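Local coordinates for protein alcohol dehydrogenase (Escherichia coli, PDB 5VM2) that is of unknown specificity but probably oxidises or reduces alcohol and carbonyl groups with NAD(H) or NADP(H), as in other zinc-containing alcohol dehydrogenases, at residues A[162-167]-A[263-268]; A[170-175]-A[238-243]; A[27-32]-A[72-77]; A[20-25]-A[128-133]; A[202-207]-A[334-339]. All coordinates share one frame; numbering follows the deposited sequence.

Contact 1: A[162-167]-A[263-268]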
# COMPACT_ATOMS: atom_id res chain seq x y z
N MET A 162 11.35 6.01 -5.13
CA MET A 162 11.71 6.46 -6.47
C MET A 162 11.46 7.95 -6.62
O MET A 162 12.30 8.69 -7.16
CB MET A 162 10.94 5.68 -7.53
CG MET A 162 11.30 4.21 -7.62
SD MET A 162 12.63 3.96 -8.79
CE MET A 162 12.41 2.23 -9.17
N LEU A 163 10.29 8.42 -6.15
CA LEU A 163 9.99 9.85 -6.17
C LEU A 163 11.04 10.63 -5.40
O LEU A 163 11.43 11.74 -5.80
CB LEU A 163 8.61 10.10 -5.57
CG LEU A 163 7.42 10.23 -6.52
CD1 LEU A 163 6.26 10.90 -5.80
CD2 LEU A 163 7.81 11.00 -7.76
N ALA A 164 11.52 10.08 -4.29
CA ALA A 164 12.49 10.76 -3.45
C ALA A 164 13.90 10.72 -4.01
O ALA A 164 14.78 11.39 -3.46
CB ALA A 164 12.48 10.15 -2.04
N ASP A 165 14.14 9.96 -5.09
CA ASP A 165 15.47 9.79 -5.67
C ASP A 165 16.45 9.22 -4.64
O ASP A 165 17.56 9.72 -4.46
CB ASP A 165 15.99 11.11 -6.25
CG ASP A 165 17.17 10.91 -7.18
OD1 ASP A 165 17.30 9.81 -7.75
OD2 ASP A 165 17.97 11.86 -7.33
N VAL A 166 16.01 8.17 -3.94
CA VAL A 166 16.89 7.47 -3.02
C VAL A 166 18.10 6.93 -3.78
O VAL A 166 17.97 6.38 -4.88
CB VAL A 166 16.14 6.35 -2.29
CG1 VAL A 166 17.11 5.47 -1.49
CG2 VAL A 166 15.07 6.93 -1.38
N LYS A 167 19.28 7.10 -3.18
CA LYS A 167 20.53 6.72 -3.82
C LYS A 167 21.53 6.39 -2.72
O LYS A 167 21.35 6.81 -1.57
CB LYS A 167 21.07 7.85 -4.71
CG LYS A 167 20.38 7.99 -6.06
CD LYS A 167 21.01 7.10 -7.11
CE LYS A 167 20.19 7.07 -8.39
NZ LYS A 167 18.98 6.22 -8.26
N LYS A 263 14.69 16.48 1.60
CA LYS A 263 13.32 16.19 1.21
C LYS A 263 12.55 15.55 2.36
O LYS A 263 13.07 14.67 3.05
CB LYS A 263 13.26 15.24 0.02
CG LYS A 263 13.75 15.81 -1.29
CD LYS A 263 13.98 14.68 -2.28
CE LYS A 263 14.44 15.20 -3.63
NZ LYS A 263 14.89 14.08 -4.49
N ILE A 264 11.30 15.99 2.54
CA ILE A 264 10.32 15.31 3.37
C ILE A 264 9.28 14.70 2.43
O ILE A 264 8.69 15.41 1.60
CB ILE A 264 9.65 16.26 4.37
CG1 ILE A 264 10.70 16.81 5.35
CG2 ILE A 264 8.53 15.55 5.11
CD1 ILE A 264 10.22 18.00 6.15
N MET A 265 9.06 13.39 2.55
CA MET A 265 8.05 12.70 1.76
C MET A 265 6.92 12.26 2.68
O MET A 265 7.17 11.59 3.68
CB MET A 265 8.63 11.46 1.07
CG MET A 265 10.00 11.65 0.43
SD MET A 265 9.99 12.82 -0.93
CE MET A 265 8.83 12.08 -2.08
N ILE A 266 5.70 12.65 2.34
CA ILE A 266 4.52 12.26 3.09
C ILE A 266 3.85 11.13 2.32
O ILE A 266 3.20 11.35 1.29
CB ILE A 266 3.57 13.45 3.29
CG1 ILE A 266 4.29 14.53 4.11
CG2 ILE A 266 2.30 13.00 3.97
CD1 ILE A 266 3.55 15.82 4.13
N VAL A 267 4.03 9.91 2.81
CA VAL A 267 3.57 8.72 2.11
C VAL A 267 2.14 8.47 2.56
O VAL A 267 1.87 7.74 3.51
CB VAL A 267 4.49 7.52 2.36
CG1 VAL A 267 3.89 6.27 1.77
CG2 VAL A 267 5.86 7.81 1.77
N GLY A 268 1.20 9.12 1.87
CA GLY A 268 -0.21 8.91 2.09
C GLY A 268 -0.78 9.71 3.25
O GLY A 268 -0.08 10.32 4.05
O HOH W 1 16.98 14.09 -7.21

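Contact 2: A[170-175]-A[238-243]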
# COMPACT_ATOMS: atom_id res chain seq x y z
N LYS A 170 22.76 8.83 0.56
CA LYS A 170 21.68 9.61 1.15
C LYS A 170 21.25 8.95 2.45
O LYS A 170 20.86 7.77 2.46
CB LYS A 170 20.50 9.72 0.18
CG LYS A 170 20.87 10.50 -1.07
CD LYS A 170 19.67 10.86 -1.93
CE LYS A 170 20.07 11.90 -2.97
NZ LYS A 170 19.02 12.09 -4.02
N LYS A 171 21.36 9.69 3.55
CA LYS A 171 20.94 9.18 4.85
C LYS A 171 19.44 9.35 4.97
O LYS A 171 18.91 10.42 4.68
CB LYS A 171 21.65 9.92 5.98
CG LYS A 171 23.15 9.73 5.99
CD LYS A 171 23.76 10.26 7.28
CE LYS A 171 23.30 9.45 8.48
NZ LYS A 171 23.95 8.11 8.53
N ILE A 172 18.76 8.29 5.41
CA ILE A 172 17.30 8.22 5.35
C ILE A 172 16.75 7.96 6.74
O ILE A 172 17.28 7.15 7.50
CB ILE A 172 16.86 7.14 4.35
CG1 ILE A 172 17.30 7.55 2.94
CG2 ILE A 172 15.34 6.93 4.39
CD1 ILE A 172 16.73 6.70 1.85
N ILE A 173 15.68 8.68 7.08
CA ILE A 173 14.89 8.45 8.29
C ILE A 173 13.48 8.11 7.85
O ILE A 173 12.86 8.86 7.09
CB ILE A 173 14.88 9.67 9.22
CG1 ILE A 173 16.30 9.97 9.72
CG2 ILE A 173 13.95 9.41 10.39
CD1 ILE A 173 16.38 11.26 10.52
N ILE A 174 12.97 6.98 8.32
CA ILE A 174 11.60 6.56 8.05
C ILE A 174 10.82 6.64 9.35
O ILE A 174 11.13 5.93 10.32
CB ILE A 174 11.57 5.14 7.46
CG1 ILE A 174 12.24 5.16 6.08
CG2 ILE A 174 10.14 4.64 7.36
CD1 ILE A 174 12.39 3.82 5.47
N LEU A 175 9.82 7.51 9.39
CA LEU A 175 8.96 7.66 10.56
C LEU A 175 7.78 6.71 10.39
O LEU A 175 6.89 6.94 9.56
CB LEU A 175 8.50 9.10 10.71
CG LEU A 175 9.61 10.15 10.86
CD1 LEU A 175 9.01 11.54 11.01
CD2 LEU A 175 10.53 9.83 12.02
N ALA A 238 18.80 14.37 8.04
CA ALA A 238 18.77 13.34 7.01
C ALA A 238 18.53 13.94 5.63
O ALA A 238 17.85 14.96 5.48
CB ALA A 238 17.70 12.30 7.32
N ASP A 239 19.10 13.29 4.60
CA ASP A 239 18.82 13.69 3.22
C ASP A 239 17.34 13.58 2.90
O ASP A 239 16.77 14.45 2.22
CB ASP A 239 19.62 12.82 2.25
CG ASP A 239 21.12 13.04 2.37
OD1 ASP A 239 21.73 12.47 3.29
OD2 ASP A 239 21.66 13.78 1.53
N ILE A 240 16.70 12.51 3.35
CA ILE A 240 15.29 12.25 3.06
C ILE A 240 14.63 11.77 4.34
O ILE A 240 15.16 10.89 5.01
CB ILE A 240 15.11 11.20 1.95
CG1 ILE A 240 15.86 11.59 0.67
CG2 ILE A 240 13.64 10.98 1.67
CD1 ILE A 240 16.19 10.41 -0.23
N VAL A 241 13.49 12.35 4.68
CA VAL A 241 12.66 11.86 5.77
C VAL A 241 11.34 11.40 5.17
O VAL A 241 10.65 12.19 4.50
CB VAL A 241 12.42 12.92 6.85
CG1 VAL A 241 11.59 12.33 7.99
CG2 VAL A 241 13.73 13.48 7.37
N PHE A 242 11.00 10.14 5.39
CA PHE A 242 9.71 9.60 4.99
C PHE A 242 8.78 9.60 6.19
O PHE A 242 9.14 9.09 7.26
CB PHE A 242 9.86 8.17 4.45
CG PHE A 242 10.62 8.08 3.17
CD1 PHE A 242 12.00 7.89 3.19
CD2 PHE A 242 9.97 8.17 1.95
CE1 PHE A 242 12.72 7.80 2.00
CE2 PHE A 242 10.68 8.08 0.76
CZ PHE A 242 12.06 7.89 0.79
N GLU A 243 7.60 10.18 6.01
CA GLU A 243 6.53 10.09 6.99
C GLU A 243 5.52 9.07 6.49
O GLU A 243 4.92 9.26 5.43
CB GLU A 243 5.87 11.45 7.22
CG GLU A 243 5.10 11.55 8.52
CD GLU A 243 3.79 10.80 8.48
OE1 GLU A 243 3.42 10.19 9.50
OE2 GLU A 243 3.13 10.83 7.42

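Contact 3: A[27-32]-A[72-77]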
# COMPACT_ATOMS: atom_id res chain seq x y z
N ASP A 27 -11.24 -6.54 -23.41
CA ASP A 27 -9.86 -6.23 -23.02
C ASP A 27 -9.56 -6.61 -21.58
O ASP A 27 -8.54 -6.17 -21.04
CB ASP A 27 -9.57 -4.74 -23.25
CG ASP A 27 -10.30 -3.85 -22.26
OD1 ASP A 27 -11.50 -4.09 -22.01
OD2 ASP A 27 -9.68 -2.91 -21.73
N GLU A 28 -10.39 -7.43 -20.96
CA GLU A 28 -10.27 -7.75 -19.54
C GLU A 28 -9.96 -9.22 -19.33
O GLU A 28 -10.18 -10.07 -20.20
CB GLU A 28 -11.56 -7.39 -18.79
CG GLU A 28 -11.97 -5.93 -18.94
CD GLU A 28 -13.23 -5.59 -18.17
OE1 GLU A 28 -13.39 -4.41 -17.77
OE2 GLU A 28 -14.07 -6.49 -17.95
N VAL A 29 -9.42 -9.51 -18.15
CA VAL A 29 -9.26 -10.87 -17.66
C VAL A 29 -10.30 -11.12 -16.59
O VAL A 29 -10.75 -10.20 -15.90
CB VAL A 29 -7.84 -11.13 -17.10
CG1 VAL A 29 -6.79 -10.97 -18.19
CG2 VAL A 29 -7.55 -10.19 -15.94
N LEU A 30 -10.71 -12.38 -16.46
CA LEU A 30 -11.52 -12.83 -15.34
C LEU A 30 -10.64 -13.68 -14.44
O LEU A 30 -10.12 -14.72 -14.88
CB LEU A 30 -12.74 -13.63 -15.81
CG LEU A 30 -13.54 -14.29 -14.68
CD1 LEU A 30 -14.47 -13.29 -14.01
CD2 LEU A 30 -14.31 -15.50 -15.19
N ILE A 31 -10.47 -13.25 -13.20
CA ILE A 31 -9.56 -13.81 -12.21
C ILE A 31 -10.36 -14.47 -11.09
O ILE A 31 -11.44 -14.00 -10.72
CB ILE A 31 -8.60 -12.74 -11.65
CG1 ILE A 31 -9.36 -11.71 -10.81
CG2 ILE A 31 -7.86 -12.03 -12.78
CD1 ILE A 31 -9.78 -12.23 -9.46
N LYS A 32 -9.92 -15.62 -10.59
CA LYS A 32 -10.43 -16.17 -9.34
C LYS A 32 -9.55 -15.64 -8.22
O LYS A 32 -8.37 -16.00 -8.14
CB LYS A 32 -10.44 -17.69 -9.39
CG LYS A 32 -11.20 -18.35 -8.26
CD LYS A 32 -11.34 -19.85 -8.50
CE LYS A 32 -12.40 -20.46 -7.60
NZ LYS A 32 -12.06 -20.30 -6.16
N VAL A 72 -9.19 -17.06 -15.05
CA VAL A 72 -10.16 -18.10 -15.39
C VAL A 72 -10.63 -17.96 -16.84
O VAL A 72 -10.72 -18.95 -17.56
CB VAL A 72 -11.35 -18.05 -14.41
CG1 VAL A 72 -12.55 -18.77 -15.00
CG2 VAL A 72 -10.95 -18.66 -13.07
N ALA A 73 -10.89 -16.74 -17.30
CA ALA A 73 -11.24 -16.48 -18.69
C ALA A 73 -10.64 -15.14 -19.09
O ALA A 73 -10.19 -14.36 -18.25
CB ALA A 73 -12.76 -16.48 -18.89
N VAL A 74 -10.62 -14.88 -20.40
CA VAL A 74 -10.14 -13.61 -20.92
C VAL A 74 -11.12 -13.10 -21.96
O VAL A 74 -11.80 -13.88 -22.64
CB VAL A 74 -8.72 -13.70 -21.52
CG1 VAL A 74 -7.71 -14.10 -20.45
CG2 VAL A 74 -8.69 -14.67 -22.69
N GLY A 75 -11.18 -11.78 -22.09
CA GLY A 75 -11.94 -11.17 -23.16
C GLY A 75 -11.34 -11.46 -24.52
O GLY A 75 -10.18 -11.86 -24.66
N SER A 76 -12.14 -11.22 -25.55
CA SER A 76 -11.82 -11.67 -26.90
C SER A 76 -10.60 -10.99 -27.51
O SER A 76 -10.07 -11.50 -28.51
CB SER A 76 -13.03 -11.47 -27.82
OG SER A 76 -13.32 -10.09 -27.98
N ARG A 77 -10.12 -9.88 -26.95
CA ARG A 77 -8.95 -9.21 -27.48
C ARG A 77 -7.75 -9.27 -26.54
O ARG A 77 -6.77 -8.56 -26.76
CB ARG A 77 -9.27 -7.75 -27.82
CG ARG A 77 -8.57 -7.24 -29.07
CD ARG A 77 -8.94 -5.80 -29.40
NE ARG A 77 -8.75 -4.90 -28.26
CZ ARG A 77 -7.58 -4.34 -27.94
NH1 ARG A 77 -6.51 -4.57 -28.68
NH2 ARG A 77 -7.50 -3.54 -26.89

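Contact 4: A[20-25]-A[128-133]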
# COMPACT_ATOMS: atom_id res chain seq x y z
N GLU A 20 -23.28 -12.37 -8.95
CA GLU A 20 -23.13 -13.04 -10.23
C GLU A 20 -21.67 -13.02 -10.65
O GLU A 20 -20.90 -12.13 -10.27
CB GLU A 20 -24.00 -12.38 -11.29
CG GLU A 20 -25.49 -12.59 -11.07
CD GLU A 20 -26.20 -13.05 -12.32
OE1 GLU A 20 -25.50 -13.36 -13.32
OE2 GLU A 20 -27.45 -13.11 -12.32
N ILE A 21 -21.28 -14.02 -11.43
CA ILE A 21 -19.92 -14.08 -11.96
C ILE A 21 -19.81 -13.05 -13.08
O ILE A 21 -20.56 -13.13 -14.06
CB ILE A 21 -19.56 -15.49 -12.44
CG1 ILE A 21 -19.64 -16.48 -11.28
CG2 ILE A 21 -18.16 -15.50 -13.05
CD1 ILE A 21 -18.98 -17.82 -11.56
N PRO A 22 -18.91 -12.08 -12.97
CA PRO A 22 -18.82 -11.05 -14.01
C PRO A 22 -18.35 -11.64 -15.33
O PRO A 22 -17.67 -12.67 -15.38
CB PRO A 22 -17.80 -10.06 -13.45
CG PRO A 22 -17.59 -10.44 -12.01
CD PRO A 22 -17.89 -11.90 -11.93
N VAL A 23 -18.74 -10.98 -16.41
CA VAL A 23 -18.33 -11.36 -17.76
C VAL A 23 -17.23 -10.40 -18.19
O VAL A 23 -17.46 -9.18 -18.20
CB VAL A 23 -19.50 -11.33 -18.74
CG1 VAL A 23 -19.00 -11.42 -20.17
CG2 VAL A 23 -20.47 -12.46 -18.43
N PRO A 24 -16.04 -10.88 -18.55
CA PRO A 24 -14.96 -9.96 -18.93
C PRO A 24 -15.29 -9.24 -20.23
O PRO A 24 -15.74 -9.86 -21.20
CB PRO A 24 -13.74 -10.88 -19.09
CG PRO A 24 -14.22 -12.28 -18.81
CD PRO A 24 -15.70 -12.28 -18.85
N LYS A 25 -15.08 -7.93 -20.24
CA LYS A 25 -15.09 -7.20 -21.50
C LYS A 25 -13.93 -7.69 -22.37
O LYS A 25 -13.06 -8.45 -21.93
CB LYS A 25 -15.00 -5.70 -21.25
CG LYS A 25 -15.99 -5.16 -20.23
CD LYS A 25 -17.33 -4.81 -20.86
CE LYS A 25 -18.17 -3.94 -19.93
NZ LYS A 25 -18.30 -4.55 -18.58
N TYR A 128 -14.71 -13.89 -7.70
CA TYR A 128 -14.43 -13.64 -9.11
C TYR A 128 -14.55 -12.15 -9.39
O TYR A 128 -15.51 -11.51 -8.96
CB TYR A 128 -15.40 -14.41 -10.02
CG TYR A 128 -15.27 -15.91 -9.95
CD1 TYR A 128 -14.36 -16.58 -10.75
CD2 TYR A 128 -16.04 -16.66 -9.07
CE1 TYR A 128 -14.23 -17.96 -10.69
CE2 TYR A 128 -15.91 -18.04 -8.99
CZ TYR A 128 -15.00 -18.68 -9.80
OH TYR A 128 -14.87 -20.05 -9.74
N LEU A 129 -13.58 -11.61 -10.12
CA LEU A 129 -13.64 -10.22 -10.56
C LEU A 129 -12.97 -10.08 -11.92
O LEU A 129 -12.18 -10.93 -12.33
CB LEU A 129 -13.00 -9.28 -9.53
CG LEU A 129 -11.51 -9.35 -9.18
CD1 LEU A 129 -10.63 -8.61 -10.19
CD2 LEU A 129 -11.27 -8.79 -7.79
N CYS A 130 -13.29 -8.99 -12.60
CA CYS A 130 -12.72 -8.66 -13.89
C CYS A 130 -11.83 -7.44 -13.78
O CYS A 130 -12.12 -6.52 -13.01
CB CYS A 130 -13.82 -8.42 -14.93
SG CYS A 130 -14.82 -9.87 -15.28
N HIS A 131 -10.74 -7.43 -14.54
CA HIS A 131 -9.80 -6.32 -14.51
C HIS A 131 -9.23 -6.13 -15.90
O HIS A 131 -9.05 -7.11 -16.63
CB HIS A 131 -8.67 -6.57 -13.51
CG HIS A 131 -8.04 -5.31 -12.99
ND1 HIS A 131 -8.77 -4.33 -12.34
CD2 HIS A 131 -6.76 -4.86 -13.04
CE1 HIS A 131 -7.96 -3.34 -12.01
NE2 HIS A 131 -6.74 -3.64 -12.42
N PRO A 132 -8.95 -4.88 -16.30
CA PRO A 132 -8.32 -4.66 -17.60
C PRO A 132 -6.96 -5.34 -17.67
O PRO A 132 -6.17 -5.30 -16.73
CB PRO A 132 -8.18 -3.13 -17.68
CG PRO A 132 -9.12 -2.59 -16.66
CD PRO A 132 -9.20 -3.62 -15.58
N GLU A 133 -6.70 -5.99 -18.81
CA GLU A 133 -5.42 -6.64 -19.04
C GLU A 133 -4.25 -5.67 -18.87
O GLU A 133 -3.16 -6.08 -18.45
CB GLU A 133 -5.41 -7.28 -20.43
CG GLU A 133 -4.09 -7.24 -21.17
CD GLU A 133 -4.26 -7.41 -22.67
OE1 GLU A 133 -5.26 -6.91 -23.22
OE2 GLU A 133 -3.39 -8.06 -23.30

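Contact 5: A[202-207]-A[334-339]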
# COMPACT_ATOMS: atom_id res chain seq x y z
N LEU A 202 6.38 0.74 18.78
CA LEU A 202 6.06 -0.64 19.13
C LEU A 202 7.29 -1.51 18.87
O LEU A 202 7.81 -1.53 17.75
CB LEU A 202 4.85 -1.14 18.35
CG LEU A 202 3.52 -0.50 18.78
CD1 LEU A 202 2.41 -0.82 17.80
CD2 LEU A 202 3.14 -0.93 20.19
N GLU A 203 7.74 -2.23 19.90
CA GLU A 203 8.97 -2.99 19.78
C GLU A 203 8.86 -4.09 18.73
O GLU A 203 9.86 -4.45 18.10
CB GLU A 203 9.37 -3.59 21.13
CG GLU A 203 10.07 -2.61 22.06
CD GLU A 203 11.39 -2.10 21.51
OE1 GLU A 203 12.03 -2.83 20.73
OE2 GLU A 203 11.79 -0.96 21.85
N LYS A 204 7.66 -4.63 18.51
CA LYS A 204 7.50 -5.68 17.51
C LYS A 204 7.71 -5.13 16.10
O LYS A 204 8.26 -5.82 15.23
CB LYS A 204 6.12 -6.32 17.62
CG LYS A 204 5.84 -7.01 18.95
CD LYS A 204 7.09 -7.62 19.56
CE LYS A 204 6.94 -7.79 21.06
NZ LYS A 204 8.22 -8.16 21.72
N ARG A 205 7.29 -3.89 15.85
CA ARG A 205 7.52 -3.29 14.54
C ARG A 205 8.99 -2.95 14.35
O ARG A 205 9.53 -3.09 13.24
CB ARG A 205 6.65 -2.04 14.37
CG ARG A 205 5.15 -2.32 14.39
CD ARG A 205 4.34 -1.11 13.94
NE ARG A 205 2.93 -1.44 13.75
CZ ARG A 205 2.01 -0.59 13.32
NH1 ARG A 205 2.35 0.66 13.03
NH2 ARG A 205 0.75 -0.98 13.18
N LEU A 206 9.65 -2.48 15.41
CA LEU A 206 11.08 -2.18 15.30
C LEU A 206 11.90 -3.45 15.14
O LEU A 206 12.93 -3.44 14.46
CB LEU A 206 11.55 -1.38 16.51
CG LEU A 206 10.96 0.03 16.59
CD1 LEU A 206 11.50 0.77 17.80
CD2 LEU A 206 11.24 0.80 15.30
N ALA A 207 11.47 -4.55 15.77
CA ALA A 207 12.12 -5.83 15.51
C ALA A 207 12.02 -6.20 14.04
O ALA A 207 12.98 -6.70 13.44
CB ALA A 207 11.50 -6.92 16.39
N ASN A 334 -6.82 -5.35 17.57
CA ASN A 334 -5.43 -5.73 17.80
C ASN A 334 -4.52 -5.14 16.73
O ASN A 334 -3.69 -5.85 16.15
CB ASN A 334 -5.28 -7.25 17.85
CG ASN A 334 -4.01 -7.69 18.54
OD1 ASN A 334 -3.37 -6.91 19.24
ND2 ASN A 334 -3.63 -8.95 18.35
N LYS A 335 -4.68 -3.85 16.45
CA LYS A 335 -3.74 -3.14 15.60
C LYS A 335 -2.32 -3.19 16.16
O LYS A 335 -1.36 -3.04 15.40
CB LYS A 335 -4.19 -1.68 15.45
CG LYS A 335 -4.03 -1.10 14.05
CD LYS A 335 -4.65 0.29 13.98
CE LYS A 335 -4.07 1.09 12.82
NZ LYS A 335 -2.60 1.29 12.97
N ARG A 336 -2.18 -3.43 17.46
CA ARG A 336 -0.87 -3.45 18.12
C ARG A 336 0.01 -4.59 17.64
O ARG A 336 1.24 -4.47 17.67
CB ARG A 336 -1.06 -3.54 19.64
CG ARG A 336 0.17 -3.23 20.46
CD ARG A 336 0.60 -4.43 21.31
NE ARG A 336 1.90 -4.22 21.93
CZ ARG A 336 3.07 -4.55 21.38
NH1 ARG A 336 3.09 -5.11 20.17
NH2 ARG A 336 4.20 -4.32 22.02
N ASP A 337 -0.59 -5.70 17.21
CA ASP A 337 0.16 -6.92 16.94
C ASP A 337 0.16 -7.33 15.47
O ASP A 337 0.69 -8.39 15.14
CB ASP A 337 -0.38 -8.07 17.80
CG ASP A 337 0.12 -8.01 19.23
OD1 ASP A 337 1.34 -8.08 19.44
OD2 ASP A 337 -0.72 -7.88 20.15
N ILE A 338 -0.42 -6.51 14.59
CA ILE A 338 -0.53 -6.85 13.18
C ILE A 338 0.43 -5.99 12.39
O ILE A 338 0.34 -4.76 12.40
CB ILE A 338 -1.97 -6.67 12.67
CG1 ILE A 338 -2.94 -7.56 13.46
CG2 ILE A 338 -2.04 -6.99 11.18
CD1 ILE A 338 -4.38 -7.40 13.05
N ILE A 339 1.37 -6.64 11.69
CA ILE A 339 2.15 -5.96 10.67
C ILE A 339 1.38 -5.92 9.36
O ILE A 339 1.15 -4.84 8.79
CB ILE A 339 3.52 -6.64 10.51
CG1 ILE A 339 4.26 -6.68 11.84
CG2 ILE A 339 4.35 -5.92 9.46
CD1 ILE A 339 4.66 -5.32 12.36

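Contact 1: A[162-167]-A[263-268]
Ala164 and Met265 form the close-packed half of this contact. From strand 262-267 the methionine chain reaches toward the end of helix 145-163 and is bent at both chi2 (-65°) and chi3. Met265 CG and SD both touch the alanine methyl, each 3.8 Å from Ala164 CB. Beyond the sulphur, Met265 CE comes to 4.0 Å from Leu163 CB. An unbranched thioether suits such a curved path, and the small alanine lets it come close to the helix backbone. Ala164 and Met265 are buried, and Phe242 of the adjoining strand packs on both. The setting is the Rossmann-type sheet, in which strand 262-267 runs beside strand 238-243, while the helix finishes in a Schellman motif whose positive phi falls at Asp165 (58°). Toward solvent the contact thins to a single extended lysine. Lys263 carries its ammonium group out to Ala164 O, with Lys263 NZ 2.9 Å from that oxygen in a hydrogen bond. The donor stands well above the carbonyl plane, 68° out of it. A cation is well placed here, since the terminal carbonyls of a helix probably add a partial negative charge. Asp165 lies alongside, its CB 3.6 Å from Lys263 NZ, but its carboxylate makes no direct salt bridge: Asp165 OD2 and Lys263 NZ are 4.7 Å apart.

Contact 2: A[170-175]-A[238-243]
Phe242 projects from strand 238-243 on the face that carries Ile172 and Ile174 of strand 171-175. Phe242 CB sits 4.2 Å from Ile174 CG1, and one ring edge then runs past the isoleucines. Phe242 CD1 lies 3.7 Å from Ile172 CG2, with Ile174 CG1 a little farther and approaching obliquely. Next along that edge, Phe242 CE1 meets Ile172 CG2 at 3.7 Å, with the methyl in the plane of the ring. This branch reaches the ring because Ile172 CG2 is anti to the backbone N. The tip, CZ, leads on toward the end of helix 145-163, while Thr184 and Cys188 of helix 179-190 also touch the ring; a flat aromatic suits this sheet-to-helix layer. On the other face Ile173 CD1 rests 3.6 Å from Ala238 CB, and Leu175 meets Val241. Beta-branched residues fit these extended backbones, which are joined by parallel bonds such as Phe242 N to Ile173 O (2.8 Å) and Leu175 N to Phe242 O (2.7 Å). Where the chain turns a corner at Asp239, a side chain substitutes for a backbone acceptor: Lys171 N binds Asp239 OD1 at 2.8 Å, from 45° out of the carboxylate plane. Neighbouring parallel strands linked through helices, the first running into a glycine-rich GxGxxG-like turn, are the hallmark of the Rossmann dinucleotide-binding fold.

Contact 3: A[27-32]-A[72-77]
Leu30 and Val72 lie side by side and point the same way, with Leu30 CD2 3.7 Å from Val72 CG1. Leu30 CG is anti to the backbone N (chi1 172°), which sets it beside its own carbonyl, the side where Val72 lies. Ala73 adds its methyl to the same cluster at 4.1 Å, CB to Leu30 CD2. The second valine branch, Val72 CG2, turns instead to Lys32 and touches the aliphatic CB at 3.8 Å. On the opposite face Val29 and Val74 cross obliquely, meeting through their CG1 methyls at 4.0 Å. Compact branched residues suit this non-hydrogen-bonded pair, whose alpha carbons lie close. Val72 and Ala73 both face Leu30, which makes a classic beta bulge between antiparallel strands 28-37 and 67-74 of the GroES-like domain. Leu30 O is gripped twice, by Val72 N and by Ala73 N, the latter at 3.2 Å, and Leu30 N returns a bond to Ala73 O at 2.7 Å. Beyond the regular pairing Gly75 N binds Glu28 O at 2.7 Å; lacking a side chain, the glycine can lie directly against the Asp27-Glu28 backbone. Strand 128-132 pairs with the other edge of strand 28-37, and Leu30 also packs on Pro24 and Cys130. Since Asp27 OD2 and Arg77 NH2 stay 5.6 Å apart, their opposite charges probably contribute only a diffuse attraction, and the union rests chiefly on backbone bonds and apolar side chains.

Contact 4: A[20-25]-A[128-133]
Ile21 lays its terminal methyl over one face of the Tyr128 ring, a CH-pi contact in which Ile21 CD1 is 4.2 Å from the ring centroid and 21° off the ring normal. Ile21 CD1 is offset toward the rim, 4.0 Å from Tyr128 CE2; a long isoleucine arm over a broad aromatic suits a partly exposed site. The remaining apolar contacts involve prolines. Pro22 crosses Tyr128 at about a right angle, bringing its CD 4.0 Å from Tyr128 CB. This loop joins strand 13-19 to strand 28-37 and runs beside strand 128-132 of the GroES-like domain without pairing with it, consistent with two prolines that have no N-H to offer. The sulphur contacts are closer. Cys130 SG, anti to the carbonyl carbon (chi1 -65°), touches both prolines, 3.5 Å from Pro22 CB and 3.6 Å from Pro24 N; a compact, polarisable sulphur suits so close an approach. Polar bonding goes elsewhere: Tyr128 O accepts from Asn3, and the strand backbone pairs with strand 28-37.

Contact 5: A[202-207]-A[334-339]
Leu202 O takes two N-H groups of the first helical turn, Leu206 N at 3.1 Å and, weakly, Arg205 N, and this anchors the residue whose side chain meets Arg336. Leu202 occupies the N-cap position, and its side chain sets out toward the other segment. Arg336, bent at chi2, is poorly ordered, so the exact placement of its end is less certain. As modelled, Leu202 CD2 lies 3.8 Å above the Arg336 guanidinium plane, over the centre, while Lys204 CG approaches that group at its edge, 3.6 Å from Arg336 NH1. Apolar carbons suit the flat face of an arginine, whose nitrogens can still point outward. Within its own loop a salt bridge, equally tentative, joins Arg336 NH1 to Asp337 OD1 at 3.5 Å. Deeper in, Arg205 and Ile339 slide past each other in opposite directions, with Arg205 CG 3.7 Å from Ile339 CD1. The extended aliphatic part of Arg205 thus packs like a hydrocarbon, but its NE is buried with no partner in the model. Arg205 NH2 also stands 4.1 Å from Lys335 NZ, a like-charge approach probably eased in part by a weak, long ion pair between Arg205 and Asp200. Helix 203-211 follows strand 195-200, whereas the 334-339 loop connects helix 324-333 to strand 340-344, so this surface contact joins the Rossmann-type sheet region to the region of the mixed sheet.

Contact 2 is the buried core of the set, two central strands of the Rossmann sheet bonded backbone to backbone. Contact 1 adjoins it, since strand 262-267 neighbours strand 238-243, but here a helix end meets the sheet through side chains and one lysine bond. Contacts 3 and 4 lie on the other side of the chain's centre and touch because strand 28-37, in contact 3, pairs with strand 128-132, in contact 4; the first is antiparallel pairing, the second loop packing by prolines and sulphur at the surface. Contact 5, also at the surface, relies on arginines against apolar carbons and joins the two sheets' regions, about 7 Å from contact 2 at nearest atoms.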